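Local coordinates for protein glutamine synthetase (Helicobacter pylori, PDB 5ZLI) that belongs to the glutamine synthetase family (type I-beta) and assembles from twelve copies of a chain with a beta-Grasp and a catalytic domain, at residues Phe142-Asp146 and Lys268-Gly272; Glu164-Arg170 and Arg183-Gln187. All coordinates share one frame; numbering follows the deposited sequence.

Contact 1 (Phe142-Asp146 and Lys268-Gly272)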
ATOM      1  N   PHE B 142     -39.496  -0.717 -13.285  1.00 25.35           N
ATOM      2  CA  PHE B 142     -38.236   0.001 -13.207  1.00 24.14           C
ATOM      3  C   PHE B 142     -37.239  -0.788 -12.379  1.00 25.08           C
ATOM      4  O   PHE B 142     -37.511  -1.889 -11.916  1.00 23.93           O
ATOM      5  CB  PHE B 142     -38.416   1.371 -12.591  1.00 27.36           C
ATOM      6  CG  PHE B 142     -38.960   1.328 -11.199  1.00 27.69           C
ATOM      7  CD1 PHE B 142     -38.135   1.086 -10.126  1.00 25.48           C
ATOM      8  CD2 PHE B 142     -40.302   1.570 -10.975  1.00 23.08           C
ATOM      9  CE1 PHE B 142     -38.647   1.054  -8.845  1.00 26.84           C
ATOM     10  CE2 PHE B 142     -40.800   1.562  -9.729  1.00 27.07           C
ATOM     11  CZ  PHE B 142     -39.971   1.293  -8.641  1.00 29.60           C
ATOM     12  N   PHE B 143     -36.058  -0.215 -12.236  1.00 27.34           N
ATOM     13  CA  PHE B 143     -34.951  -0.829 -11.532  1.00 23.24           C
ATOM     14  C   PHE B 143     -34.316   0.217 -10.645  1.00 28.19           C
ATOM     15  O   PHE B 143     -34.188   1.383 -11.024  1.00 29.14           O
ATOM     16  CB  PHE B 143     -33.872  -1.365 -12.472  1.00 19.59           C
ATOM     17  CG  PHE B 143     -34.196  -2.677 -13.099  1.00 21.70           C
ATOM     18  CD1 PHE B 143     -33.833  -3.869 -12.469  1.00 21.76           C
ATOM     19  CD2 PHE B 143     -34.846  -2.730 -14.321  1.00 19.03           C
ATOM     20  CE1 PHE B 143     -34.129  -5.092 -13.039  1.00 24.23           C
ATOM     21  CE2 PHE B 143     -35.141  -3.949 -14.909  1.00 23.50           C
ATOM     22  CZ  PHE B 143     -34.784  -5.139 -14.271  1.00 22.10           C
ATOM     23  N   ILE B 144     -33.864  -0.205  -9.493  1.00 32.34           N
ATOM     24  CA  ILE B 144     -33.125   0.672  -8.623  1.00 25.95           C
ATOM     25  C   ILE B 144     -31.777   0.037  -8.429  1.00 23.55           C
ATOM     26  O   ILE B 144     -31.672  -1.041  -7.841  1.00 33.52           O
ATOM     27  CB  ILE B 144     -33.828   0.904  -7.298  1.00 23.11           C
ATOM     28  CG1 ILE B 144     -35.119   1.679  -7.582  1.00 23.09           C
ATOM     29  CG2 ILE B 144     -32.830   1.548  -6.304  1.00 23.63           C
ATOM     30  CD1 ILE B 144     -35.752   2.333  -6.374  1.00 20.80           C
ATOM     31  N   PHE B 145     -30.764   0.646  -9.000  1.00 23.01           N
ATOM     32  CA  PHE B 145     -29.413   0.136  -8.911  1.00 29.05           C
ATOM     33  C   PHE B 145     -28.594   0.915  -7.879  1.00 33.90           C
ATOM     34  O   PHE B 145     -29.000   1.970  -7.383  1.00 33.90           O
ATOM     35  CB  PHE B 145     -28.784   0.162 -10.307  1.00 33.10           C
ATOM     36  CG  PHE B 145     -29.423  -0.816 -11.297  1.00 25.72           C
ATOM     37  CD1 PHE B 145     -29.544  -2.184 -10.974  1.00 20.15           C
ATOM     38  CD2 PHE B 145     -29.869  -0.379 -12.542  1.00 17.02           C
ATOM     39  CE1 PHE B 145     -30.100  -3.085 -11.867  1.00 17.26           C
ATOM     40  CE2 PHE B 145     -30.427  -1.276 -13.452  1.00 15.12           C
ATOM     41  CZ  PHE B 145     -30.543  -2.624 -13.116  1.00 21.20           C
ATOM     42  N   ASP B 146     -27.444   0.345  -7.509  1.00 38.50           N
ATOM     43  CA  ASP B 146     -26.481   1.066  -6.671  1.00 39.72           C
ATOM     44  C   ASP B 146     -25.533   1.905  -7.504  1.00 36.73           C
ATOM     45  O   ASP B 146     -25.140   3.006  -7.097  1.00 35.50           O
ATOM     46  CB  ASP B 146     -25.665   0.104  -5.791  1.00 32.47           C
ATOM     47  CG  ASP B 146     -26.527  -0.673  -4.836  1.00 42.08           C
ATOM     48  OD1 ASP B 146     -27.537  -0.090  -4.382  1.00 40.14           O
ATOM     49  OD2 ASP B 146     -26.192  -1.839  -4.518  1.00 48.97           O
ATOM     50  N   LYS B 268     -34.208  -3.141 -21.062  1.00 29.04           N
ATOM     51  CA  LYS B 268     -33.417  -4.343 -20.762  1.00 24.28           C
ATOM     52  C   LYS B 268     -31.996  -4.004 -20.294  1.00 27.08           C
ATOM     53  O   LYS B 268     -31.042  -4.018 -21.080  1.00 30.04           O
ATOM     54  CB  LYS B 268     -33.389  -5.257 -21.988  1.00 27.71           C
ATOM     55  CG  LYS B 268     -32.817  -6.650 -21.784  1.00 31.90           C
ATOM     56  CD  LYS B 268     -33.836  -7.575 -21.144  1.00 30.95           C
ATOM     57  CE  LYS B 268     -33.600  -8.995 -21.533  1.00 26.83           C
ATOM     58  NZ  LYS B 268     -34.529  -9.812 -20.760  1.00 29.98           N
ATOM     59  N   PRO B 269     -31.811  -3.704 -18.988  1.00 31.95           N
ATOM     60  CA  PRO B 269     -30.446  -3.470 -18.473  1.00 26.29           C
ATOM     61  C   PRO B 269     -29.648  -4.724 -18.169  1.00 26.46           C
ATOM     62  O   PRO B 269     -28.419  -4.696 -18.201  1.00 31.44           O
ATOM     63  CB  PRO B 269     -30.684  -2.686 -17.181  1.00 27.60           C
ATOM     64  CG  PRO B 269     -32.032  -3.110 -16.728  1.00 26.66           C
ATOM     65  CD  PRO B 269     -32.842  -3.327 -17.995  1.00 27.45           C
ATOM     66  N   LEU B 270     -30.308  -5.827 -17.861  1.00 32.87           N
ATOM     67  CA  LEU B 270     -29.616  -7.047 -17.479  1.00 32.18           C
ATOM     68  C   LEU B 270     -29.881  -8.089 -18.543  1.00 33.15           C
ATOM     69  O   LEU B 270     -31.042  -8.409 -18.819  1.00 32.70           O
ATOM     70  CB  LEU B 270     -30.097  -7.570 -16.127  1.00 33.37           C
ATOM     71  CG  LEU B 270     -30.046  -6.606 -14.948  1.00 31.08           C
ATOM     72  CD1 LEU B 270     -30.730  -7.228 -13.749  1.00 32.99           C
ATOM     73  CD2 LEU B 270     -28.626  -6.292 -14.635  1.00 26.96           C
ATOM     74  N   TYR B 271     -28.810  -8.626 -19.123  1.00 35.63           N
ATOM     75  CA  TYR B 271     -28.966  -9.781 -19.986  1.00 35.90           C
ATOM     76  C   TYR B 271     -29.401 -10.975 -19.141  1.00 31.99           C
ATOM     77  O   TYR B 271     -28.964 -11.155 -18.002  1.00 32.87           O
ATOM     78  CB  TYR B 271     -27.675 -10.084 -20.738  1.00 32.16           C
ATOM     79  CG  TYR B 271     -27.847 -11.197 -21.732  1.00 36.01           C
ATOM     80  CD1 TYR B 271     -28.680 -11.050 -22.827  1.00 37.81           C
ATOM     81  CD2 TYR B 271     -27.200 -12.416 -21.564  1.00 41.80           C
ATOM     82  CE1 TYR B 271     -28.853 -12.077 -23.754  1.00 34.88           C
ATOM     83  CE2 TYR B 271     -27.372 -13.454 -22.476  1.00 41.87           C
ATOM     84  CZ  TYR B 271     -28.199 -13.276 -23.571  1.00 42.72           C
ATOM     85  OH  TYR B 271     -28.372 -14.299 -24.487  1.00 58.85           O
ATOM     86  N   GLY B 272     -30.315 -11.756 -19.673  1.00 29.46           N
ATOM     87  CA  GLY B 272     -30.708 -12.962 -18.980  1.00 39.60           C
ATOM     88  C   GLY B 272     -31.654 -12.775 -17.817  1.00 44.33           C
ATOM     89  O   GLY B 272     -31.900 -13.742 -17.080  1.00 42.74           O
TER
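F143 and P269 meet through a CH-pi interaction: P269 CG sits over one face of the phenyl ring, 4.0 Å from its centroid and 25° off the normal, shifted toward the CD2-CE2 rim. The same methylene also serves the second phenylalanine, but differently, since it meets the F145 ring at the edge and near its plane, with CZ to CG at 3.9 Å. One proline carbon thus meets the face of one ring and the edge of the other. F143 and F145 illustrate the alternation of a beta-strand: they share one side of strand 133-145 in the catalytic domain, while I144 between them packs on helix 200-212. With CG beside its backbone N (chi1 -79°), the F143 ring is turned so that a face meets P269. F143 CB comes over a face of the F145 ring. The remaining apolar contacts belong to L270, whose two methyls divide between the rings: CD1 approaches F143 CE1 obliquely at 4.1 Å, and CD2 lies 4.4 Å from F145 CZ. No hydrogen bond joins the two segments; all four touching residues are buried. V161 of strand 156-162 touches both F145 and L270, and Y479 of a neighbouring subunit packs on F145.

Contact 2 (Glu164-Arg170 and Arg183-Gln187)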
ATOM      1  N   GLU B 164     -26.906  -4.601  -4.754  1.00 35.83           N
ATOM      2  CA  GLU B 164     -26.565  -5.500  -3.672  1.00 39.51           C
ATOM      3  C   GLU B 164     -27.250  -6.845  -3.820  1.00 40.35           C
ATOM      4  O   GLU B 164     -26.727  -7.854  -3.329  1.00 38.93           O
ATOM      5  CB  GLU B 164     -26.925  -4.876  -2.344  1.00 47.47           C
ATOM      6  CG  GLU B 164     -26.271  -5.587  -1.195  1.00 47.37           C
ATOM      7  CD  GLU B 164     -26.284  -4.740   0.033  1.00 58.00           C
ATOM      8  OE1 GLU B 164     -27.235  -3.928   0.162  1.00 43.54           O
ATOM      9  OE2 GLU B 164     -25.338  -4.872   0.847  1.00 69.15           O
ATOM     10  N   GLU B 165     -28.387  -6.879  -4.509  1.00 33.00           N
ATOM     11  CA  GLU B 165     -29.168  -8.088  -4.710  1.00 31.22           C
ATOM     12  C   GLU B 165     -28.647  -8.964  -5.844  1.00 34.95           C
ATOM     13  O   GLU B 165     -29.164 -10.064  -6.036  1.00 34.69           O
ATOM     14  CB  GLU B 165     -30.604  -7.701  -5.020  1.00 36.29           C
ATOM     15  CG  GLU B 165     -31.221  -6.686  -4.063  1.00 42.33           C
ATOM     16  CD  GLU B 165     -32.746  -6.612  -4.199  1.00 57.11           C
ATOM     17  OE1 GLU B 165     -33.292  -7.335  -5.060  1.00 52.57           O
ATOM     18  OE2 GLU B 165     -33.406  -5.824  -3.470  1.00 58.78           O
ATOM     19  N   GLY B 166     -27.693  -8.486  -6.638  1.00 36.53           N
ATOM     20  CA  GLY B 166     -27.334  -9.186  -7.856  1.00 35.01           C
ATOM     21  C   GLY B 166     -26.545 -10.454  -7.588  1.00 35.53           C
ATOM     22  O   GLY B 166     -25.631 -10.481  -6.767  1.00 33.44           O
ATOM     23  N   GLU B 167     -26.893 -11.516  -8.326  1.00 38.82           N
ATOM     24  CA  GLU B 167     -26.144 -12.767  -8.270  1.00 42.58           C
ATOM     25  C   GLU B 167     -24.643 -12.541  -8.417  1.00 44.76           C
ATOM     26  O   GLU B 167     -23.836 -13.303  -7.870  1.00 43.60           O
ATOM     27  CB  GLU B 167     -26.608 -13.712  -9.378  1.00 44.29           C
ATOM     28  CG  GLU B 167     -27.908 -14.467  -9.141  1.00 46.98           C
ATOM     29  CD  GLU B 167     -28.173 -15.540 -10.228  1.00 55.89           C
ATOM     30  OE1 GLU B 167     -27.537 -15.445 -11.308  1.00 61.07           O
ATOM     31  OE2 GLU B 167     -28.999 -16.476 -10.007  1.00 41.43           O
ATOM     32  N   TRP B 168     -24.246 -11.510  -9.160  1.00 39.42           N
ATOM     33  CA  TRP B 168     -22.837 -11.173  -9.243  1.00 35.07           C
ATOM     34  C   TRP B 168     -22.261 -10.692  -7.914  1.00 36.30           C
ATOM     35  O   TRP B 168     -21.043 -10.555  -7.801  1.00 36.48           O
ATOM     36  CB  TRP B 168     -22.627 -10.094 -10.300  1.00 41.27           C
ATOM     37  CG  TRP B 168     -23.390  -8.844 -10.033  1.00 37.84           C
ATOM     38  CD1 TRP B 168     -22.975  -7.792  -9.279  1.00 40.93           C
ATOM     39  CD2 TRP B 168     -24.684  -8.499 -10.530  1.00 35.26           C
ATOM     40  NE1 TRP B 168     -23.933  -6.817  -9.258  1.00 42.56           N
ATOM     41  CE2 TRP B 168     -24.998  -7.225 -10.017  1.00 35.19           C
ATOM     42  CE3 TRP B 168     -25.609  -9.141 -11.352  1.00 39.36           C
ATOM     43  CZ2 TRP B 168     -26.191  -6.575 -10.305  1.00 33.19           C
ATOM     44  CZ3 TRP B 168     -26.798  -8.493 -11.638  1.00 36.16           C
ATOM     45  CH2 TRP B 168     -27.076  -7.222 -11.117  1.00 34.30           C
ATOM     46  N   ASN B 169     -23.073 -10.460  -6.891  1.00 39.48           N
ATOM     47  CA  ASN B 169     -22.511 -10.039  -5.616  1.00 39.80           C
ATOM     48  C   ASN B 169     -22.566 -11.126  -4.549  1.00 36.98           C
ATOM     49  O   ASN B 169     -22.336 -10.836  -3.368  1.00 32.94           O
ATOM     50  CB  ASN B 169     -23.184  -8.762  -5.132  1.00 38.05           C
ATOM     51  CG  ASN B 169     -22.595  -7.534  -5.776  1.00 45.87           C
ATOM     52  OD1 ASN B 169     -21.495  -7.583  -6.328  1.00 47.00           O
ATOM     53  ND2 ASN B 169     -23.330  -6.427  -5.735  1.00 46.88           N
ATOM     54  N   ARG B 170     -22.843 -12.374  -4.942  1.00 34.27           N
ATOM     55  CA  ARG B 170     -22.984 -13.455  -3.973  1.00 34.58           C
ATOM     56  C   ARG B 170     -21.712 -13.703  -3.176  1.00 30.69           C
ATOM     57  O   ARG B 170     -21.770 -14.331  -2.116  1.00 30.03           O
ATOM     58  CB  ARG B 170     -23.402 -14.720  -4.698  1.00 37.02           C
ATOM     59  CG  ARG B 170     -24.873 -14.695  -5.057  1.00 47.02           C
ATOM     60  CD  ARG B 170     -25.485 -16.022  -4.809  1.00 39.25           C
ATOM     61  NE  ARG B 170     -26.013 -16.602  -6.023  1.00 43.54           N
ATOM     62  CZ  ARG B 170     -27.310 -16.644  -6.289  1.00 49.16           C
ATOM     63  NH1 ARG B 170     -28.164 -16.129  -5.399  1.00 43.50           N
ATOM     64  NH2 ARG B 170     -27.746 -17.214  -7.414  1.00 41.13           N
ATOM     65  N   ARG B 183     -30.478 -13.539  -1.478  1.00 40.43           N
ATOM     66  CA  ARG B 183     -30.549 -12.809  -2.721  1.00 42.34           C
ATOM     67  C   ARG B 183     -31.518 -13.543  -3.637  1.00 40.43           C
ATOM     68  O   ARG B 183     -31.452 -14.780  -3.748  1.00 47.54           O
ATOM     69  CB  ARG B 183     -29.162 -12.642  -3.377  1.00 37.32           C
ATOM     70  CG  ARG B 183     -28.305 -11.531  -2.761  1.00 25.34           C
ATOM     71  CD  ARG B 183     -27.013 -11.324  -3.527  1.00 32.40           C
ATOM     72  NE  ARG B 183     -26.155 -10.292  -2.934  1.00 39.89           N
ATOM     73  CZ  ARG B 183     -25.190 -10.533  -2.042  1.00 38.20           C
ATOM     74  NH1 ARG B 183     -24.936 -11.790  -1.645  1.00 32.39           N
ATOM     75  NH2 ARG B 183     -24.476  -9.516  -1.547  1.00 30.34           N
ATOM     76  N   PRO B 184     -32.432 -12.835  -4.288  1.00 42.01           N
ATOM     77  CA  PRO B 184     -33.284 -13.490  -5.275  1.00 38.82           C
ATOM     78  C   PRO B 184     -32.440 -13.954  -6.442  1.00 46.02           C
ATOM     79  O   PRO B 184     -31.499 -13.270  -6.862  1.00 52.48           O
ATOM     80  CB  PRO B 184     -34.244 -12.376  -5.695  1.00 38.30           C
ATOM     81  CG  PRO B 184     -33.396 -11.148  -5.583  1.00 35.80           C
ATOM     82  CD  PRO B 184     -32.475 -11.363  -4.418  1.00 35.15           C
ATOM     83  N   GLY B 185     -32.769 -15.120  -6.972  1.00 39.48           N
ATOM     84  CA  GLY B 185     -32.086 -15.553  -8.164  1.00 37.40           C
ATOM     85  C   GLY B 185     -32.345 -14.605  -9.319  1.00 40.01           C
ATOM     86  O   GLY B 185     -33.289 -13.805  -9.319  1.00 39.75           O
ATOM     87  N   LYS B 186     -31.463 -14.662 -10.306  1.00 43.36           N
ATOM     88  CA  LYS B 186     -31.870 -14.229 -11.626  1.00 45.94           C
ATOM     89  C   LYS B 186     -33.289 -14.729 -11.862  1.00 45.44           C
ATOM     90  O   LYS B 186     -33.568 -15.928 -11.712  1.00 40.88           O
ATOM     91  CB  LYS B 186     -30.909 -14.784 -12.692  1.00 43.88           C
ATOM     92  CG  LYS B 186     -30.831 -13.908 -13.955  1.00 52.24           C
ATOM     93  CD  LYS B 186     -29.697 -14.306 -14.895  1.00 61.02           C
ATOM     94  CE  LYS B 186     -28.336 -13.827 -14.394  1.00 65.49           C
ATOM     95  NZ  LYS B 186     -27.221 -14.315 -15.269  1.00 68.10           N
ATOM     96  N   GLN B 187     -34.204 -13.799 -12.126  1.00 42.21           N
ATOM     97  CA  GLN B 187     -35.616 -14.098 -12.369  1.00 47.07           C
ATOM     98  C   GLN B 187     -36.378 -14.485 -11.087  1.00 42.56           C
ATOM     99  O   GLN B 187     -37.478 -15.035 -11.168  1.00 38.47           O
ATOM    100  CB  GLN B 187     -35.761 -15.216 -13.420  1.00 39.31           C
ATOM    101  CG  GLN B 187     -35.604 -14.734 -14.859  1.00 42.63           C
ATOM    102  CD  GLN B 187     -36.215 -15.673 -15.895  1.00 50.31           C
ATOM    103  OE1 GLN B 187     -37.406 -15.556 -16.222  1.00 50.15           O
ATOM    104  NE2 GLN B 187     -35.401 -16.598 -16.427  1.00 38.75           N
TER
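E165 and R183 bring their CA atoms to 5.3 Å, and the two irregular segments then run on in the same direction and diverge slightly, to 6.6 Å between the CA atoms of E167 and G185. The side chain of R183 does most of the bridging. It is extended from CG to NE, which carries its guanidinium past the backbone of E165 to the carbonyl of E164. There NE donates to E164 O at 2.5 Å, the oxygen lying in the guanidinium plane and the C=O...N angle being 160°; NH2 adds a weak bond to the same oxygen at 3.3 Å. N169 O lies over one face of this guanidinium, badly placed for a hydrogen bond from it. N179 joins the two by another route, donating to N169 O and accepting from R183 NH1. This loop follows the hairpin 147-153/156-162 and precedes helix 200-212 in the catalytic domain; two successive i+3 backbone bonds, N169 N to G166 O and R170 N to E167 O, close the turns of its brief 3-10 segment at 167-168. The carboxylate of E167 holds the other end. Its OE2 receives K186 N at 3.1 Å from above the carboxylate plane and forms a salt bridge with R170 NH2 at 3.0 Å. Bends at chi2 and chi3 turn the R170 side chain back, laying a face of its guanidinium over E167 CG. E165 OE1 touches P184 CG at 3.9 Å, whereas its OE2 bonds to T198.

The centres of contacts 1 and 2 are 11 Å apart, on the same side of the chain's centre and within the catalytic domain. Along the chain they come as 142-146, 164-170, 183-187 and 268-272, so both halves of contact 2 fall between those of contact 1. Strand 133-145 leads into the hairpin 147-153/156-162, and the loop of contact 2 begins where that hairpin returns. The two contacts touch directly: D146 OD2 lies 2.9 Å from E164 N, and L270 CD2 lies 4.0 Å from W168 CH2. Both also reach the same neighbouring subunit, so the end of the strand and the loops together contribute to an interface of the dodecamer.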